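Local coordinates for petrobactin biosynthesis protein AsbB (Bacillus anthracis, PDB 3TO3) that catalyses the ATP-dependent condensation of spermidine with citryl-spermidine intermediates, a step in building the siderophore petrobactin, at residues N253-N258 with G364-I369; S301-I304 with T309-T312. One frame throughout, in Å; residues are numbered along the deposited sequence.

Contact 1 (N253-N258 with G364-I369); sequences NFIISN and GSLGCI
Helix 248-258 is docked against the turn that leads into strand 367-371 of the mixed sheet, and three side chains, F254, I255 and L366, together with S365, make the joint. No hydrogen bond passes directly between 253-258 and 364-369; the two are held by apolar contact and by shared neighbours. F254 points toward the turn, and its ring meets the side chain of S365 at the CE2 corner, which lies 3.1 Å from S365 OG and 3.6 Å from S365 CB. The hydroxyl comes at the ring obliquely, and its hydrogen bond is made elsewhere, with OD1 of N303, a residue whose side chain also packs on F254. With chi1 at -75°, S365 OG lies beside its own backbone N, near CE2 of F254 and within bonding distance of N303 OD1 on the neighbouring strand 297-306.

Within the IucA/IucC family region, the helix packs against the turn before the strand, at S365 and L366, at the margin of the mixed sheet; the nearest backbones, at I255 and S365, are 7.7 Å apart between CA atoms. I255 spans that distance with the tip of its longer branch: CD1 reaches to 3.6 Å from the carbonyl oxygen S365 O and to 3.9 Å from CD1 of L366. The two aliphatic chains cross at about a right angle, and the two CD1 methyls make the I255-L366 contact. S365 O has its polar partner in NE2 of Q250, earlier on the same helix, which adds a polar tie beside the methyl contact. Beyond the joint, L366 packs on V246 and Y355. The helix also meets the second subunit of the homodimer, where S257 OG is hydrogen-bonded to Q174 of that neighbouring chain.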
loop_
_atom_site.group_PDB
_atom_site.type_symbol
_atom_site.label_atom_id
_atom_site.label_comp_id
_atom_site.label_asym_id
_atom_site.label_seq_id
_atom_site.Cartn_x
_atom_site.Cartn_y
_atom_site.Cartn_z
ATOM N N ASN B 253 -6.912 4.221 9.830
ATOM C CA ASN B 253 -5.916 3.975 8.797
ATOM C C ASN B 253 -6.108 4.684 7.486
ATOM O O ASN B 253 -5.234 4.653 6.619
ATOM C CB ASN B 253 -5.679 2.485 8.629
ATOM C CG ASN B 253 -5.358 1.836 9.948
ATOM O OD1 ASN B 253 -4.300 2.093 10.521
ATOM N ND2 ASN B 253 -6.287 1.039 10.470
ATOM N N PHE B 254 -7.277 5.293 7.334
ATOM C CA PHE B 254 -7.613 5.923 6.076
ATOM C C PHE B 254 -8.185 7.348 6.161
ATOM O O PHE B 254 -7.640 8.289 5.564
ATOM C CB PHE B 254 -8.387 4.985 5.134
ATOM C CG PHE B 254 -8.358 5.441 3.718
ATOM C CD1 PHE B 254 -7.267 5.158 2.913
ATOM C CD2 PHE B 254 -9.401 6.215 3.196
ATOM C CE1 PHE B 254 -7.221 5.598 1.590
ATOM C CE2 PHE B 254 -9.364 6.664 1.890
ATOM C CZ PHE B 254 -8.276 6.353 1.078
ATOM N N ILE B 255 -9.332 7.487 6.826
ATOM C CA ILE B 255 -9.953 8.796 6.986
ATOM C C ILE B 255 -9.032 9.828 7.655
ATOM O O ILE B 255 -8.771 10.879 7.086
ATOM C CB ILE B 255 -11.289 8.751 7.759
ATOM C CG1 ILE B 255 -12.177 7.627 7.264
ATOM C CG2 ILE B 255 -12.031 10.071 7.566
ATOM C CD1 ILE B 255 -12.460 7.709 5.795
ATOM N N ILE B 256 -8.538 9.526 8.848
ATOM C CA ILE B 256 -7.733 10.492 9.582
ATOM C C ILE B 256 -6.562 10.963 8.750
ATOM O O ILE B 256 -6.223 12.146 8.757
ATOM C CB ILE B 256 -7.173 9.914 10.892
ATOM C CG1 ILE B 256 -8.284 9.699 11.897
ATOM C CG2 ILE B 256 -6.236 10.893 11.539
ATOM C CD1 ILE B 256 -7.783 9.558 13.306
ATOM N N SER B 257 -5.904 10.038 8.055
ATOM C CA SER B 257 -4.701 10.428 7.346
ATOM C C SER B 257 -4.994 11.076 6.002
ATOM O O SER B 257 -4.205 11.889 5.543
ATOM C CB SER B 257 -3.745 9.254 7.183
ATOM O OG SER B 257 -4.382 8.204 6.487
ATOM N N ASN B 258 -6.066 10.663 5.327
ATOM C CA ASN B 258 -6.398 11.265 4.022
ATOM C C ASN B 258 -7.402 12.432 3.991
ATOM O O ASN B 258 -7.660 13.019 2.952
ATOM C CB ASN B 258 -6.885 10.176 3.066
ATOM C CG ASN B 258 -5.785 9.168 2.717
ATOM O OD1 ASN B 258 -5.669 8.114 3.338
ATOM N ND2 ASN B 258 -5.012 9.478 1.697
ATOM N N GLY B 364 -15.440 6.992 -2.727
ATOM C CA GLY B 364 -16.137 5.893 -2.074
ATOM C C GLY B 364 -15.742 5.529 -0.660
ATOM O O GLY B 364 -16.212 4.533 -0.087
ATOM N N SER B 365 -14.882 6.354 -0.086
ATOM C CA SER B 365 -14.211 6.014 1.160
ATOM C C SER B 365 -14.971 6.294 2.435
ATOM O O SER B 365 -14.555 5.843 3.489
ATOM C CB SER B 365 -12.859 6.733 1.218
ATOM O OG SER B 365 -11.958 6.076 0.339
ATOM N N LEU B 366 -16.007 7.124 2.384
ATOM C CA LEU B 366 -16.797 7.333 3.580
ATOM C C LEU B 366 -18.296 7.240 3.280
ATOM O O LEU B 366 -18.932 8.228 2.952
ATOM C CB LEU B 366 -16.440 8.742 4.039
ATOM C CG LEU B 366 -16.750 9.191 5.438
ATOM C CD1 LEU B 366 -16.287 8.158 6.387
ATOM C CD2 LEU B 366 -15.974 10.464 5.591
ATOM N N GLY B 367 -18.910 6.138 3.636
ATOM C CA GLY B 367 -20.254 5.914 3.190
ATOM C C GLY B 367 -20.834 4.851 4.061
ATOM O O GLY B 367 -20.101 4.044 4.604
ATOM N N CYS B 368 -22.153 4.831 4.171
ATOM C CA CYS B 368 -22.826 3.849 4.979
ATOM C C CYS B 368 -24.168 3.456 4.388
ATOM O O CYS B 368 -24.938 4.314 3.971
ATOM C CB CYS B 368 -23.011 4.411 6.395
ATOM S SG CYS B 368 -23.952 3.327 7.508
ATOM N N ILE B 369 -24.479 2.162 4.412
ATOM C CA ILE B 369 -25.825 1.685 4.109
ATOM C C ILE B 369 -26.332 0.809 5.248
ATOM O O ILE B 369 -25.631 -0.092 5.695
ATOM C CB ILE B 369 -25.867 0.847 2.833
ATOM C CG1 ILE B 369 -25.549 1.695 1.614
ATOM C CG2 ILE B 369 -27.244 0.176 2.683
ATOM C CD1 ILE B 369 -24.996 0.894 0.421
#

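Contact 2 (S301-I304 with T309-T312); sequences SLNI and TLRT. With ATP (adenosine-5'-triphosphate), chain E.
Backbone bonding first ties this short beta hairpin, in which the weakly paired strands 302-304 and 309-311 run antiparallel with an angle of 149° between their directions. L302 N donates to R311 O at 3.0 Å, a fairly straight bond (163°) whose donor lies well above the carbonyl plane. R311 N makes a longer, more bent bond of 3.2 Å, two residues further along, to I304 O, approached nearly end-on to the carbonyl. That oxygen also receives a CA-H...O contact from L310 CA, so I304 O takes one N-H and one CA-H.

Apolar and mixed packing flanks the backbone. The CB atoms of L302 and R311 lie 4.1 Å apart, and I304 CG1 crosses the aliphatic part of R311 at CG. Across the strands, N303 lays its amide against methyls: N303 OD1 is 3.4 Å from CG2 of T312, while ND2 approaches CD1 of L310. The polar end of N303 is not spent there, since OD1 is hydrogen-bonded to S365 OG.

Side-chain hydrogen bonding is concentrated in R311, an experimentally established ATP-binding residue. Bends at chi2 (-58°) and chi3 carry its guanidinium back alongside its own strand, edge toward T309, where R311 NE donates to T309 O at 3.3 Å, with that oxygen close to the guanidinium plane. R311 NH1 donates a hydrogen bond to ATP O1A at 2.6 Å, from the edge of the guanidinium. R285, K299, S283 and Y391 also hydrogen-bond the ATP. With NE held by a backbone carbonyl of the same hairpin and NH1 on a phosphate oxygen, the two bonds limit the rotation of the guanidinium and set NH1 on the alpha-phosphate, the phosphate retained in AMP.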
loop_
_atom_site.group_PDB
_atom_site.type_symbol
_atom_site.label_atom_id
_atom_site.label_comp_id
_atom_site.label_asym_id
_atom_site.label_seq_id
_atom_site.Cartn_x
_atom_site.Cartn_y
_atom_site.Cartn_z
ATOM N N SER B 301 -17.763 1.786 4.329
ATOM C CA SER B 301 -16.599 1.855 3.450
ATOM C C SER B 301 -15.369 1.194 4.097
ATOM O O SER B 301 -15.121 1.369 5.287
ATOM C CB SER B 301 -16.288 3.316 3.156
ATOM O OG SER B 301 -17.233 3.832 2.243
ATOM N N LEU B 302 -14.616 0.416 3.334
ATOM C CA LEU B 302 -13.355 -0.088 3.858
ATOM C C LEU B 302 -12.306 -0.041 2.778
ATOM O O LEU B 302 -12.472 -0.665 1.735
ATOM C CB LEU B 302 -13.570 -1.499 4.353
ATOM C CG LEU B 302 -12.555 -2.120 5.294
ATOM C CD1 LEU B 302 -12.431 -1.333 6.615
ATOM C CD2 LEU B 302 -12.965 -3.590 5.516
ATOM N N ASN B 303 -11.181 0.629 2.984
ATOM C CA ASN B 303 -10.316 0.625 1.839
ATOM C C ASN B 303 -9.266 -0.458 2.026
ATOM O O ASN B 303 -8.118 -0.188 2.342
ATOM C CB ASN B 303 -9.592 1.983 1.818
ATOM C CG ASN B 303 -10.302 3.027 0.953
ATOM O OD1 ASN B 303 -11.391 3.527 1.295
ATOM N ND2 ASN B 303 -9.676 3.373 -0.162
ATOM N N ILE B 304 -9.587 -1.616 1.478
ATOM C CA ILE B 304 -8.735 -2.791 1.513
ATOM C C ILE B 304 -9.159 -3.550 0.276
ATOM O O ILE B 304 -10.279 -3.382 -0.252
ATOM C CB ILE B 304 -8.884 -3.750 2.778
ATOM C CG1 ILE B 304 -10.228 -4.468 2.785
ATOM C CG2 ILE B 304 -8.591 -3.070 4.115
ATOM C CD1 ILE B 304 -10.312 -5.558 3.842
ATOM N N THR B 309 -10.634 -6.174 -5.772
ATOM C CA THR B 309 -11.377 -4.910 -5.805
ATOM C C THR B 309 -11.391 -4.173 -4.463
ATOM O O THR B 309 -11.500 -4.803 -3.408
ATOM C CB THR B 309 -12.837 -5.148 -6.178
ATOM O OG1 THR B 309 -12.976 -6.456 -6.757
ATOM C CG2 THR B 309 -13.322 -4.062 -7.136
ATOM N N LEU B 310 -11.305 -2.841 -4.513
ATOM C CA LEU B 310 -11.520 -1.994 -3.331
ATOM C C LEU B 310 -12.951 -2.081 -2.743
ATOM O O LEU B 310 -13.942 -2.017 -3.470
ATOM C CB LEU B 310 -11.179 -0.528 -3.620
ATOM C CG LEU B 310 -9.778 -0.028 -3.277
ATOM C CD1 LEU B 310 -9.798 1.485 -3.193
ATOM C CD2 LEU B 310 -9.269 -0.617 -1.963
ATOM N N ARG B 311 -13.011 -2.133 -1.411
ATOM C CA ARG B 311 -14.209 -2.348 -0.574
ATOM C C ARG B 311 -14.925 -1.013 -0.259
ATOM O O ARG B 311 -15.599 -0.846 0.760
ATOM C CB ARG B 311 -13.927 -3.201 0.662
ATOM C CG ARG B 311 -13.518 -4.643 0.346
ATOM C CD ARG B 311 -14.585 -5.372 -0.487
ATOM N NE ARG B 311 -14.403 -5.174 -1.929
ATOM C CZ ARG B 311 -15.353 -5.372 -2.845
ATOM N NH1 ARG B 311 -16.566 -5.778 -2.484
ATOM N NH2 ARG B 311 -15.095 -5.165 -4.132
ATOM N N THR B 312 -14.562 0.003 -1.017
ATOM C CA THR B 312 -15.299 1.246 -0.969
ATOM C C THR B 312 -16.763 1.042 -1.405
ATOM O O THR B 312 -17.119 0.043 -2.048
ATOM C CB THR B 312 -14.655 2.263 -1.918
ATOM O OG1 THR B 312 -14.448 1.645 -3.205
ATOM C CG2 THR B 312 -13.327 2.741 -1.352
HETATM P PB ATP E . -20.434 -7.258 0.270
HETATM O O1B ATP E . -19.713 -6.389 1.270
HETATM O O2B ATP E . -20.722 -6.462 -0.975
HETATM O O3B ATP E . -21.761 -7.808 0.913
HETATM P PA ATP E . -18.191 -8.381 -0.777
HETATM O O1A ATP E . -17.592 -7.033 -0.424
HETATM O O2A ATP E . -18.342 -8.581 -2.280
HETATM O O3A ATP E . -19.587 -8.517 -0.107
HETATM O "O5'" ATP E . -17.232 -9.478 -0.191
HETATM C "C5'" ATP E . -17.720 -10.702 0.216
HETATM C "C4'" ATP E . -16.772 -11.754 0.360
HETATM O "O4'" ATP E . -17.463 -13.049 0.325
HETATM C "C3'" ATP E . -15.825 -11.764 -0.778
HETATM O "O3'" ATP E . -14.537 -11.608 -0.320
HETATM C "C2'" ATP E . -16.008 -13.080 -1.414
HETATM O "O2'" ATP E . -14.821 -13.571 -1.874
HETATM C "C1'" ATP E . -16.545 -13.901 -0.291
HETATM N N9 ATP E . -17.133 -15.160 -0.664
HETATM C C8 ATP E . -16.814 -16.336 -0.097
HETATM N N7 ATP E . -17.552 -17.289 -0.683
HETATM C C5 ATP E . -18.350 -16.726 -1.619
HETATM C C6 ATP E . -19.305 -17.244 -2.506
HETATM N N6 ATP E . -19.571 -18.655 -2.514
HETATM N N1 ATP E . -19.954 -16.400 -3.340
HETATM C C2 ATP E . -19.688 -15.077 -3.320
HETATM N N3 ATP E . -18.772 -14.548 -2.478
HETATM C C4 ATP E . -18.087 -15.346 -1.616
#

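How the contacts relate
Contact 2 is nested along the chain inside the loop that contact 1 closes, and both reach one mixed sheet, in which strands 297-306 and 367-371 are neighbours; the centres of the contacts are about 9 Å apart. They are joined directly by two probable hydrogen bonds: S301 OG with G364 O at 2.6 Å, and S365 OG with N303 OD1 at 2.8 Å. S301 CB and T312 CB also pack on the carbonyl oxygens of S365 and G364, respectively. Only contact 2 reaches the nucleotide, through R311; the side chain of S365 stays about 9 Å from that of R311. Contact 1 therefore lies behind the ATP-binding hairpin, linking it to helix 248-258 and, through that helix, to the dimer partner.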